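Local coordinates for protein putative TetR transcriptional regulator (Rhodococcus sp., PDB 2I10) that probably binds DNA as a dimeric transcriptional regulator of the TetR family, with a helical C-terminal domain that can hold p-nitrophenol, at residues 17-22 against 38-43. Residues are numbered along the deposited sequence; the frame is centred on the assembly and turned at random. Where two conformers were deposited one is given.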
loop_
_atom_site.group_PDB
_atom_site.type_symbol
_atom_site.label_atom_id
_atom_site.label_comp_id
_atom_site.label_asym_id
_atom_site.label_seq_id
_atom_site.Cartn_x
_atom_site.Cartn_y
_atom_site.Cartn_z
ATOM N N LEU B 17 2.449 -21.219 0.198
ATOM C CA LEU B 17 1.944 -20.146 1.084
ATOM C C LEU B 17 0.982 -19.173 0.402
ATOM O O LEU B 17 0.001 -18.731 0.996
ATOM C CB LEU B 17 3.103 -19.386 1.693
ATOM C CG LEU B 17 3.975 -20.186 2.676
ATOM C CD1 LEU B 17 5.013 -19.206 3.227
ATOM C CD2 LEU B 17 3.174 -20.796 3.841
ATOM N N GLN B 18 1.243 -18.873 -0.863
ATOM C CA GLN B 18 0.333 -18.053 -1.621
ATOM C C GLN B 18 -0.974 -18.739 -1.833
ATOM O O GLN B 18 -2.010 -18.106 -1.754
ATOM C CB GLN B 18 0.948 -17.705 -2.972
ATOM C CG GLN B 18 0.132 -16.814 -3.850
ATOM C CD GLN B 18 0.967 -16.409 -5.078
ATOM O OE1 GLN B 18 0.558 -15.592 -5.860
ATOM N NE2 GLN B 18 2.154 -17.021 -5.231
ATOM N N THR B 19 -0.926 -20.036 -2.136
ATOM C CA THR B 19 -2.138 -20.822 -2.290
ATOM C C THR B 19 -2.974 -20.862 -1.011
ATOM O O THR B 19 -4.196 -20.668 -1.041
ATOM C CB THR B 19 -1.793 -22.260 -2.777
ATOM O OG1 THR B 19 -1.020 -22.121 -3.956
ATOM C CG2 THR B 19 -3.039 -23.009 -3.116
ATOM N N ALA B 20 -2.293 -21.119 0.106
ATOM C CA ALA B 20 -2.905 -21.059 1.442
ATOM C C ALA B 20 -3.494 -19.686 1.766
ATOM O O ALA B 20 -4.648 -19.606 2.184
ATOM C CB ALA B 20 -1.908 -21.485 2.458
HETATM N N MSE B 21 -2.740 -18.605 1.528
HETATM C CA MSE B 21 -3.283 -17.239 1.620
HETATM C C MSE B 21 -4.601 -17.009 0.874
HETATM O O MSE B 21 -5.540 -16.464 1.457
HETATM C CB MSE B 21 -2.258 -16.185 1.162
HETATM C CG MSE B 21 -2.752 -14.711 1.173
HETATM SE SE MSE B 21 -2.688 -14.059 3.001
HETATM C CE MSE B 21 -4.378 -14.704 3.860
ATOM N N GLU B 22 -4.693 -17.399 -0.396
ATOM C CA GLU B 22 -5.931 -17.174 -1.180
ATOM C C GLU B 22 -7.110 -17.854 -0.555
ATOM O O GLU B 22 -8.201 -17.302 -0.552
ATOM C CB GLU B 22 -5.819 -17.667 -2.649
ATOM C CG GLU B 22 -4.471 -17.398 -3.266
ATOM C CD GLU B 22 -4.359 -17.798 -4.743
ATOM O OE1 GLU B 22 -4.674 -18.962 -5.130
ATOM O OE2 GLU B 22 -3.910 -16.916 -5.505
ATOM N N THR B 38 -5.195 -29.475 1.158
ATOM C CA THR B 38 -4.617 -30.594 0.393
ATOM C C THR B 38 -5.039 -30.548 -1.049
ATOM O O THR B 38 -4.196 -30.755 -1.929
ATOM C CB THR B 38 -4.930 -31.989 0.994
ATOM O OG1 THR B 38 -6.349 -32.133 1.161
ATOM C CG2 THR B 38 -4.186 -32.129 2.354
ATOM N N LYS B 39 -6.316 -30.283 -1.316
ATOM C CA LYS B 39 -6.779 -30.175 -2.708
ATOM C C LYS B 39 -6.085 -29.015 -3.426
ATOM O O LYS B 39 -5.621 -29.165 -4.546
ATOM C CB LYS B 39 -8.300 -30.003 -2.802
ATOM C CG LYS B 39 -8.792 -29.419 -4.147
ATOM C CD LYS B 39 -10.271 -29.708 -4.382
ATOM C CE LYS B 39 -10.758 -29.117 -5.711
ATOM N NZ LYS B 39 -12.142 -29.594 -6.050
ATOM N N ALA B 40 -6.014 -27.855 -2.758
ATOM C CA ALA B 40 -5.376 -26.642 -3.352
ATOM C C ALA B 40 -3.867 -26.799 -3.568
ATOM O O ALA B 40 -3.331 -26.332 -4.580
ATOM C CB ALA B 40 -5.672 -25.399 -2.509
ATOM N N LEU B 41 -3.190 -27.446 -2.624
ATOM C CA LEU B 41 -1.756 -27.696 -2.690
ATOM C C LEU B 41 -1.380 -28.883 -3.549
ATOM O O LEU B 41 -0.244 -28.967 -4.022
ATOM C CB LEU B 41 -1.190 -27.916 -1.286
ATOM C CG LEU B 41 -1.255 -26.651 -0.433
ATOM C CD1 LEU B 41 -0.683 -26.878 0.989
ATOM C CD2 LEU B 41 -0.580 -25.525 -1.107
ATOM N N GLY B 42 -2.310 -29.798 -3.764
ATOM C CA GLY B 42 -1.996 -31.015 -4.550
ATOM C C GLY B 42 -1.105 -32.028 -3.860
ATOM O O GLY B 42 -0.489 -32.872 -4.509
ATOM N N ILE B 43 -1.054 -31.964 -2.532
ATOM C CA ILE B 43 -0.317 -32.953 -1.723
ATOM C C ILE B 43 -1.277 -33.594 -0.710
ATOM O O ILE B 43 -2.304 -33.002 -0.337
ATOM C CB ILE B 43 0.934 -32.324 -1.030
ATOM C CG1 ILE B 43 0.494 -31.264 -0.021
ATOM C CG2 ILE B 43 1.928 -31.703 -2.119
ATOM C CD1 ILE B 43 1.616 -30.626 0.802
#
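The methyl CG2 of Thr19 sits over one face of the peptide group that joins Ala40 to Leu41. It stands almost straight above the oxygen, with CG2 of Thr19 3.6 Å from Ala40 O. No ring or side-chain amide takes part; the rest of the contact is aliphatic. The same methyl touches the Ala40 side chain, CG2 of Thr19 to CB of Ala40 being 3.6 Å. Leu41 adds one branch from alongside: its CD2 lies 3.9 Å from CB of Thr19. Chi1 of Thr19 (-54°, measured to OG1) puts the hydroxyl beside the backbone N and CG2 anti to that N, facing helix 34-41. OG1 stays beside its own helix, where it is hydrogen-bonded to Val15 O one turn back. The polar end is thus satisfied within helix 15-27, and the carbon side does the packing. The contact is small and near the surface, burying 137 Å². Helix 34-41 ends here, and Gly42 follows with positive phi in the turn of the predicted helix-turn-helix motif. Ala40 also packs on Leu23, and Leu41 on Ala16 and on Leu48 of helix 45-52. Helix 55-66 meets Ala20 and Met21. The contact therefore joins the first two helices of the TetR-type DNA-binding domain.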